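Local atomic coordinates of glucokinase (Enterococcus faecalis, PDB entry 2QM1), a protein that probably phosphorylates glucose with ATP as a glucokinase of the ROK family, and binds zinc and magnesium ions. Residues G131-L142 against L261-V272; S225-E233 against G271-L279. All coordinates share one frame; numbering follows the deposited sequence. Where two conformers were deposited one is given.

Interaction 1: G131-L142 against L261-V272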
loop_
_atom_site.group_PDB
_atom_site.type_symbol
_atom_site.label_atom_id
_atom_site.label_comp_id
_atom_site.label_asym_id
_atom_site.label_seq_id
_atom_site.Cartn_x
_atom_site.Cartn_y
_atom_site.Cartn_z
ATOM N N GLY B 131 9.889 14.349 2.597
ATOM C CA GLY B 131 8.678 14.057 1.806
ATOM C C GLY B 131 8.220 15.147 0.828
ATOM O O GLY B 131 7.526 14.851 -0.146
ATOM N N GLU B 132 8.588 16.407 1.111
ATOM C CA GLU B 132 8.401 17.574 0.213
ATOM C C GLU B 132 6.951 17.877 -0.148
ATOM O O GLU B 132 6.617 18.367 -1.252
ATOM C CB GLU B 132 9.249 17.439 -1.052
ATOM C CG GLU B 132 10.727 17.546 -0.747
ATOM C CD GLU B 132 11.570 17.879 -1.965
ATOM O OE1 GLU B 132 12.616 18.532 -1.763
ATOM O OE2 GLU B 132 11.197 17.480 -3.110
ATOM N N ASN B 133 6.090 17.571 0.802
ATOM C CA ASN B 133 4.641 17.698 0.639
ATOM C C ASN B 133 4.038 16.929 -0.533
ATOM O O ASN B 133 2.996 17.265 -0.988
ATOM C CB ASN B 133 4.280 19.171 0.586
ATOM C CG ASN B 133 4.365 19.811 1.976
ATOM O OD1 ASN B 133 5.362 20.495 2.312
ATOM N ND2 ASN B 133 3.376 19.513 2.817
ATOM N N ASN B 134 4.723 15.912 -1.024
ATOM C CA ASN B 134 4.155 15.071 -2.054
ATOM C C ASN B 134 2.893 14.313 -1.584
ATOM O O ASN B 134 2.795 13.989 -0.403
ATOM C CB ASN B 134 5.206 14.099 -2.568
ATOM C CG ASN B 134 4.916 13.667 -3.964
ATOM O OD1 ASN B 134 4.183 12.663 -4.191
ATOM N ND2 ASN B 134 5.386 14.471 -4.930
ATOM N N PRO B 135 1.912 14.097 -2.482
ATOM C CA PRO B 135 0.732 13.279 -2.135
ATOM C C PRO B 135 1.016 11.824 -1.859
ATOM O O PRO B 135 0.149 11.148 -1.362
ATOM C CB PRO B 135 -0.147 13.341 -3.390
ATOM C CG PRO B 135 0.401 14.526 -4.219
ATOM C CD PRO B 135 1.820 14.714 -3.817
ATOM N N ASP B 136 2.189 11.328 -2.272
ATOM C CA ASP B 136 2.508 9.932 -2.104
ATOM C C ASP B 136 3.900 9.793 -1.506
ATOM O O ASP B 136 4.903 9.947 -2.205
ATOM C CB ASP B 136 2.340 9.160 -3.440
ATOM C CG ASP B 136 0.930 9.323 -4.023
ATOM O OD1 ASP B 136 0.002 8.587 -3.623
ATOM O OD2 ASP B 136 0.735 10.228 -4.858
ATOM N N VAL B 137 3.939 9.504 -0.204
ATOM C CA VAL B 137 5.215 9.376 0.561
ATOM C C VAL B 137 5.105 8.216 1.547
ATOM O O VAL B 137 4.115 8.116 2.295
ATOM C CB VAL B 137 5.588 10.656 1.369
ATOM C CG1 VAL B 137 6.950 10.484 2.083
ATOM C CG2 VAL B 137 5.673 11.862 0.474
ATOM N N ILE B 138 6.111 7.354 1.553
ATOM C CA ILE B 138 6.204 6.308 2.589
ATOM C C ILE B 138 7.342 6.610 3.565
ATOM O O ILE B 138 8.482 6.892 3.153
ATOM C CB ILE B 138 6.338 4.928 1.972
ATOM C CG1 ILE B 138 5.092 4.652 1.098
ATOM C CG2 ILE B 138 6.467 3.871 3.021
ATOM C CD1 ILE B 138 5.203 3.393 0.157
ATOM N N PHE B 139 6.999 6.646 4.850
ATOM C CA PHE B 139 7.987 6.777 5.929
ATOM C C PHE B 139 8.236 5.415 6.583
ATOM O O PHE B 139 7.290 4.721 6.974
ATOM C CB PHE B 139 7.544 7.809 6.985
ATOM C CG PHE B 139 8.557 8.042 8.074
ATOM C CD1 PHE B 139 9.827 8.546 7.772
ATOM C CD2 PHE B 139 8.248 7.777 9.393
ATOM C CE1 PHE B 139 10.772 8.751 8.746
ATOM C CE2 PHE B 139 9.207 7.995 10.408
ATOM C CZ PHE B 139 10.476 8.475 10.067
ATOM N N ILE B 140 9.516 5.042 6.671
ATOM C CA ILE B 140 9.960 3.887 7.442
ATOM C C ILE B 140 10.996 4.290 8.531
ATOM O O ILE B 140 12.047 4.878 8.232
ATOM C CB ILE B 140 10.521 2.762 6.529
ATOM C CG1 ILE B 140 11.245 1.712 7.348
ATOM C CG2 ILE B 140 11.529 3.306 5.539
ATOM C CD1 ILE B 140 10.390 0.983 8.295
ATOM N N THR B 141 10.690 3.968 9.784
ATOM C CA THR B 141 11.585 4.309 10.893
ATOM C C THR B 141 12.237 3.075 11.508
ATOM O O THR B 141 11.566 2.132 11.913
ATOM C CB THR B 141 10.894 5.191 11.944
ATOM O OG1 THR B 141 11.805 5.500 13.020
ATOM C CG2 THR B 141 9.645 4.525 12.466
ATOM N N LEU B 142 13.557 3.090 11.555
ATOM C CA LEU B 142 14.301 1.987 12.099
ATOM C C LEU B 142 14.890 2.466 13.415
ATOM O O LEU B 142 15.696 3.376 13.422
ATOM C CB LEU B 142 15.455 1.618 11.150
ATOM C CG LEU B 142 15.123 1.449 9.662
ATOM C CD1 LEU B 142 16.414 1.235 8.883
ATOM C CD2 LEU B 142 14.188 0.244 9.474
ATOM N N LEU B 261 2.713 0.709 -4.489
ATOM C CA LEU B 261 2.240 2.059 -4.127
ATOM C C LEU B 261 2.869 3.193 -4.962
ATOM O O LEU B 261 2.315 4.286 -5.048
ATOM C CB LEU B 261 2.504 2.326 -2.649
ATOM C CG LEU B 261 1.621 1.518 -1.672
ATOM C CD1 LEU B 261 2.126 1.472 -0.218
ATOM C CD2 LEU B 261 0.216 2.065 -1.765
ATOM N N ASN B 262 4.043 2.930 -5.537
ATOM C CA ASN B 262 4.714 3.908 -6.375
ATOM C C ASN B 262 4.815 5.320 -5.757
ATOM O O ASN B 262 4.490 6.289 -6.408
ATOM C CB ASN B 262 4.007 4.031 -7.737
ATOM C CG ASN B 262 4.837 4.840 -8.745
ATOM O OD1 ASN B 262 6.087 4.932 -8.639
ATOM N ND2 ASN B 262 4.174 5.412 -9.701
ATOM N N PRO B 263 5.292 5.453 -4.527
ATOM C CA PRO B 263 5.250 6.789 -3.890
ATOM C C PRO B 263 6.297 7.699 -4.493
ATOM O O PRO B 263 7.189 7.244 -5.167
ATOM C CB PRO B 263 5.608 6.475 -2.422
ATOM C CG PRO B 263 6.593 5.329 -2.574
ATOM C CD PRO B 263 5.979 4.463 -3.678
ATOM N N ASP B 264 6.203 8.999 -4.288
ATOM C CA ASP B 264 7.252 9.869 -4.859
ATOM C C ASP B 264 8.576 9.518 -4.170
ATOM O O ASP B 264 9.650 9.474 -4.787
ATOM C CB ASP B 264 6.920 11.333 -4.690
ATOM C CG ASP B 264 8.065 12.245 -5.129
ATOM O OD1 ASP B 264 8.529 13.046 -4.289
ATOM O OD2 ASP B 264 8.506 12.144 -6.297
ATOM N N SER B 265 8.471 9.219 -2.882
ATOM C CA SER B 265 9.633 8.766 -2.134
ATOM C C SER B 265 9.290 7.805 -0.973
ATOM O O SER B 265 8.178 7.818 -0.442
ATOM C CB SER B 265 10.419 9.980 -1.600
ATOM O OG SER B 265 9.728 10.630 -0.552
ATOM N N VAL B 266 10.264 6.965 -0.664
ATOM C CA VAL B 266 10.375 6.215 0.607
ATOM C C VAL B 266 11.434 6.920 1.458
ATOM O O VAL B 266 12.599 7.037 1.061
ATOM C CB VAL B 266 10.739 4.739 0.314
ATOM C CG1 VAL B 266 11.007 3.892 1.603
ATOM C CG2 VAL B 266 9.611 4.103 -0.567
ATOM N N VAL B 267 11.009 7.441 2.603
ATOM C CA VAL B 267 11.914 8.161 3.522
ATOM C C VAL B 267 12.333 7.247 4.677
ATOM O O VAL B 267 11.476 6.725 5.382
ATOM C CB VAL B 267 11.242 9.452 4.068
ATOM C CG1 VAL B 267 12.193 10.222 5.015
ATOM C CG2 VAL B 267 10.771 10.333 2.893
ATOM N N ILE B 268 13.643 7.046 4.850
ATOM C CA ILE B 268 14.165 6.250 5.955
ATOM C C ILE B 268 14.596 7.109 7.161
ATOM O O ILE B 268 15.465 7.967 7.058
ATOM C CB ILE B 268 15.351 5.358 5.522
ATOM C CG1 ILE B 268 15.034 4.496 4.279
ATOM C CG2 ILE B 268 15.811 4.460 6.689
ATOM C CD1 ILE B 268 16.309 4.259 3.423
ATOM N N GLY B 269 14.003 6.852 8.326
ATOM C CA GLY B 269 14.287 7.667 9.507
ATOM C C GLY B 269 14.613 6.758 10.685
ATOM O O GLY B 269 14.710 5.554 10.518
ATOM N N GLY B 270 14.739 7.358 11.873
ATOM C CA GLY B 270 14.988 6.618 13.094
ATOM C C GLY B 270 16.476 6.614 13.322
ATOM O O GLY B 270 17.208 7.131 12.496
ATOM N N GLY B 271 16.918 6.008 14.431
ATOM C CA GLY B 271 18.306 6.068 14.845
ATOM C C GLY B 271 19.301 5.578 13.816
ATOM O O GLY B 271 20.328 6.202 13.587
ATOM N N VAL B 272 18.988 4.452 13.188
ATOM C CA VAL B 272 19.894 3.849 12.216
ATOM C C VAL B 272 20.259 4.830 11.088
ATOM O O VAL B 272 21.355 4.752 10.495
ATOM C CB VAL B 272 19.285 2.535 11.644
ATOM C CG1 VAL B 272 20.287 1.820 10.729
ATOM C CG2 VAL B 272 18.852 1.596 12.814
HETATM O O HOH W 1 8.671 13.095 -1.728
HETATM O O HOH W 2 11.021 14.420 -4.312
HETATM O O HOH W 3 0.828 5.706 -3.308
#

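Interaction 2: S225-E233 against G271-L279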
loop_
_atom_site.group_PDB
_atom_site.type_symbol
_atom_site.label_atom_id
_atom_site.label_comp_id
_atom_site.label_asym_id
_atom_site.label_seq_id
_atom_site.Cartn_x
_atom_site.Cartn_y
_atom_site.Cartn_z
ATOM N N SER B 225 23.547 -0.060 15.405
ATOM C CA SER B 225 23.484 -0.126 13.936
ATOM C C SER B 225 24.445 0.888 13.306
ATOM O O SER B 225 25.100 0.584 12.307
ATOM C CB SER B 225 22.064 0.137 13.440
ATOM O OG SER B 225 21.202 -0.941 13.746
ATOM N N LYS B 226 24.504 2.075 13.917
ATOM C CA LYS B 226 25.422 3.154 13.541
ATOM C C LYS B 226 26.867 2.662 13.481
ATOM O O LYS B 226 27.536 2.805 12.453
ATOM C CB LYS B 226 25.303 4.312 14.534
ATOM C CG LYS B 226 23.891 4.920 14.631
ATOM C CD LYS B 226 23.789 5.997 15.725
ATOM C CE LYS B 226 22.325 6.382 15.973
ATOM N NZ LYS B 226 22.155 7.824 16.310
ATOM N N ASP B 227 27.333 2.072 14.582
ATOM C CA ASP B 227 28.692 1.474 14.664
ATOM C C ASP B 227 28.907 0.390 13.602
ATOM O O ASP B 227 29.979 0.310 13.034
ATOM C CB ASP B 227 29.030 0.883 16.054
ATOM C CG ASP B 227 29.236 1.941 17.129
ATOM O OD1 ASP B 227 28.318 2.760 17.353
ATOM O OD2 ASP B 227 30.304 1.921 17.788
ATOM N N VAL B 228 27.884 -0.429 13.355
ATOM C CA VAL B 228 27.937 -1.510 12.346
ATOM C C VAL B 228 28.166 -0.948 10.959
ATOM O O VAL B 228 29.040 -1.402 10.236
ATOM C CB VAL B 228 26.660 -2.396 12.367
ATOM C CG1 VAL B 228 26.575 -3.260 11.138
ATOM C CG2 VAL B 228 26.622 -3.246 13.651
ATOM N N PHE B 229 27.374 0.058 10.620
ATOM C CA PHE B 229 27.542 0.821 9.389
ATOM C C PHE B 229 28.894 1.559 9.338
ATOM O O PHE B 229 29.566 1.540 8.304
ATOM C CB PHE B 229 26.314 1.734 9.130
ATOM C CG PHE B 229 25.127 0.992 8.547
ATOM C CD1 PHE B 229 24.856 1.045 7.180
ATOM C CD2 PHE B 229 24.293 0.209 9.364
ATOM C CE1 PHE B 229 23.802 0.336 6.634
ATOM C CE2 PHE B 229 23.235 -0.515 8.828
ATOM C CZ PHE B 229 22.982 -0.452 7.459
ATOM N N GLU B 230 29.320 2.150 10.453
ATOM C CA GLU B 230 30.615 2.836 10.504
ATOM C C GLU B 230 31.818 1.887 10.223
ATOM O O GLU B 230 32.762 2.276 9.522
ATOM C CB GLU B 230 30.784 3.601 11.832
ATOM C CG GLU B 230 31.938 4.622 11.838
ATOM C CD GLU B 230 32.188 5.307 13.205
ATOM O OE1 GLU B 230 31.932 6.524 13.330
ATOM O OE2 GLU B 230 32.662 4.648 14.163
ATOM N N PHE B 231 31.778 0.661 10.756
ATOM C CA PHE B 231 32.789 -0.358 10.417
ATOM C C PHE B 231 32.739 -0.651 8.936
ATOM O O PHE B 231 33.774 -0.795 8.313
ATOM C CB PHE B 231 32.595 -1.649 11.194
ATOM C CG PHE B 231 33.138 -1.608 12.588
ATOM C CD1 PHE B 231 32.276 -1.676 13.686
ATOM C CD2 PHE B 231 34.510 -1.486 12.816
ATOM C CE1 PHE B 231 32.780 -1.641 15.007
ATOM C CE2 PHE B 231 35.027 -1.447 14.130
ATOM C CZ PHE B 231 34.157 -1.527 15.223
ATOM N N ALA B 232 31.528 -0.707 8.377
ATOM C CA ALA B 232 31.363 -0.984 6.959
ATOM C C ALA B 232 31.990 0.128 6.123
ATOM O O ALA B 232 32.839 -0.139 5.284
ATOM C CB ALA B 232 29.904 -1.191 6.595
ATOM N N GLU B 233 31.589 1.370 6.379
ATOM C CA GLU B 233 32.096 2.505 5.613
ATOM C C GLU B 233 33.628 2.506 5.653
ATOM O O GLU B 233 34.294 2.621 4.617
ATOM C CB GLU B 233 31.507 3.812 6.165
ATOM C CG GLU B 233 31.736 5.057 5.316
ATOM C CD GLU B 233 30.708 6.181 5.611
ATOM O OE1 GLU B 233 30.017 6.133 6.682
ATOM O OE2 GLU B 233 30.595 7.130 4.767
ATOM N N GLY B 271 16.918 6.008 14.431
ATOM C CA GLY B 271 18.306 6.068 14.845
ATOM C C GLY B 271 19.301 5.578 13.816
ATOM O O GLY B 271 20.328 6.202 13.587
ATOM N N VAL B 272 18.988 4.452 13.188
ATOM C CA VAL B 272 19.894 3.849 12.216
ATOM C C VAL B 272 20.259 4.830 11.088
ATOM O O VAL B 272 21.355 4.752 10.495
ATOM C CB VAL B 272 19.285 2.535 11.644
ATOM C CG1 VAL B 272 20.287 1.820 10.729
ATOM C CG2 VAL B 272 18.852 1.596 12.814
ATOM N N SER B 273 19.350 5.766 10.817
ATOM C CA SER B 273 19.443 6.587 9.615
ATOM C C SER B 273 20.538 7.629 9.729
ATOM O O SER B 273 20.922 8.237 8.729
ATOM C CB SER B 273 18.096 7.242 9.292
ATOM O OG SER B 273 17.896 8.409 10.064
ATOM N N ALA B 274 21.031 7.832 10.954
ATOM C CA ALA B 274 22.221 8.657 11.209
ATOM C C ALA B 274 23.379 8.166 10.356
ATOM O O ALA B 274 24.279 8.928 9.990
ATOM C CB ALA B 274 22.610 8.612 12.723
ATOM N N ALA B 275 23.348 6.876 10.065
ATOM C CA ALA B 275 24.374 6.213 9.273
ATOM C C ALA B 275 24.512 6.912 7.928
ATOM O O ALA B 275 25.574 6.885 7.307
ATOM C CB ALA B 275 24.006 4.738 9.093
ATOM N N GLY B 276 23.420 7.532 7.471
ATOM C CA GLY B 276 23.539 8.484 6.389
ATOM C C GLY B 276 23.639 7.847 5.024
ATOM O O GLY B 276 23.019 6.803 4.753
ATOM N N GLU B 277 24.439 8.467 4.174
ATOM C CA GLU B 277 24.451 8.142 2.767
ATOM C C GLU B 277 24.849 6.688 2.480
ATOM O O GLU B 277 24.394 6.104 1.510
ATOM C CB GLU B 277 25.316 9.153 1.992
ATOM C CG GLU B 277 25.523 8.860 0.458
ATOM C CD GLU B 277 24.208 8.798 -0.363
ATOM O OE1 GLU B 277 23.151 9.309 0.098
ATOM O OE2 GLU B 277 24.232 8.235 -1.490
ATOM N N PHE B 278 25.684 6.113 3.332
ATOM C CA PHE B 278 26.199 4.769 3.115
ATOM C C PHE B 278 25.065 3.743 3.224
ATOM O O PHE B 278 24.991 2.803 2.441
ATOM C CB PHE B 278 27.307 4.487 4.129
ATOM C CG PHE B 278 28.010 3.188 3.914
ATOM C CD1 PHE B 278 27.551 2.026 4.544
ATOM C CD2 PHE B 278 29.132 3.124 3.098
ATOM C CE1 PHE B 278 28.195 0.818 4.353
ATOM C CE2 PHE B 278 29.794 1.918 2.891
ATOM C CZ PHE B 278 29.328 0.761 3.515
ATOM N N LEU B 279 24.182 3.948 4.205
ATOM C CA LEU B 279 22.933 3.196 4.308
ATOM C C LEU B 279 21.927 3.496 3.188
ATOM O O LEU B 279 21.391 2.575 2.622
ATOM C CB LEU B 279 22.262 3.411 5.669
ATOM C CG LEU B 279 20.788 2.986 5.734
ATOM C CD1 LEU B 279 20.661 1.471 5.734
ATOM C CD2 LEU B 279 20.131 3.565 6.975
HETATM O O HOH W 4 27.513 8.177 5.049
HETATM O O HOH W 5 27.536 4.928 8.024
#

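Interaction 1: G131-L142 against L261-V272
Ile-138 reaches from strand 137-142 onto the start of 261-272. Its CD1 meets Pro-263 CG at 3.6 Å. CD1 also meets Leu-261 CD1, the two side chains crossing at about a right angle. CG1 lies anti to the carbonyl carbon (chi1 -60°), and this carries CD1 to that pair. Further along the same face, Ile-140 and Ile-268 lie side by side and point the same way, with CG2 of Ile-140 3.9 Å from CG1 of Ile-268. Leu-142 then spans Ile-268 and Val-272.

On the other face Phe-139 leans across strand 265-269. Its CD1 touches Val-267 CG1, and its CE1 sits 3.8 Å from Gly-269 CA, close to bare backbone. Between the two faces runs a parallel backbone ladder. Val-267 N donates to Ile-138 O at 2.6 Å, nearly straight in line with the carbonyl. Just before the strands begin, the amide of Asn-134 lies against Asp-264, OD1 to CB 3.1 Å, with amide and carboxylate planes 22° apart. An Asx turn fixes this amide: OD1 accepts from Asp-136 N on an in-plane lone pair. One water joins Gly-131 O, Asp-264 OD1 and Ser-265 OG.

Strand 137-142 is the middle of a five-stranded mixed sheet, consistent with the actin-like ATPase fold. Strand 265-269 lies next to it, and 146-152 and 300-303 flank the pair. Helix 117-128 packs on Phe-139 and Thr-141, and Leu-261 meets Leu-157 of the second subunit.

Interaction 2: S225-E233 against G271-L279
Phe-229 of helix 225-233 packs on Leu-279, Ala-275 and Phe-278 in an apolar and aromatic cluster that carries most of this contact. Its CE1 meets Leu-279 CD1 at 3.5 Å, and its CB rests on Ala-275 CB. Phe-278 meets Phe-229 edge to edge, CD1 to CD1 at 3.9 Å, so neither ring stacks on the other. CG of Phe-278 is anti to the backbone N (chi1 -174°), which swings the ring back under the end of helix 225-233. There Ala-232 CB lies 3.5 Å from Phe-278 CE1. At the other end, Ser-225 CB packs on both methyls of Val-272. The aliphatic part of Lys-226, in the conformer given, runs past Gly-271 O and Ala-274 CB.

A CH-pi contact adds to this. Glu-233 CB stands over the face of the Phe-278 ring, 4.2 Å from its centroid and 19° off the normal.

The polar links pass through water. One water donates to Glu-233 OE1 and to Ala-275 O, the latter at 2.9 Å. A second water donates to Glu-233 OE2 and Ala-275 O and accepts from Phe-278 N.

No direct hydrogen bond crosses between the segments. Helix 225-233 therefore packs on the 3-10 turn 271-275 and the start of helix 277-289 mainly through apolar burial, with the Glu-233 carboxylate tied in by water at the exposed side.

How the interactions relate
Interaction 1 is buried core and interaction 2 is partly buried, nearer the surface. Their centres lie about 18 Å apart, yet they share Gly-271 and Val-272. Strand 265-269 leads through this turn into helix 277-289, so one piece of chain serves both. Val-272 turns to Leu-142 in the first and to Ser-225 and Phe-229 in the second. The sheet contact joins strands by direct backbone bonds, with aliphatic side chains on both faces and Phe-139 on one. The helix contact has none of these bonds and uses rings, small residues and water. Interaction 1 also nears the second subunit and the magnesium site, while interaction 2 lies away from both.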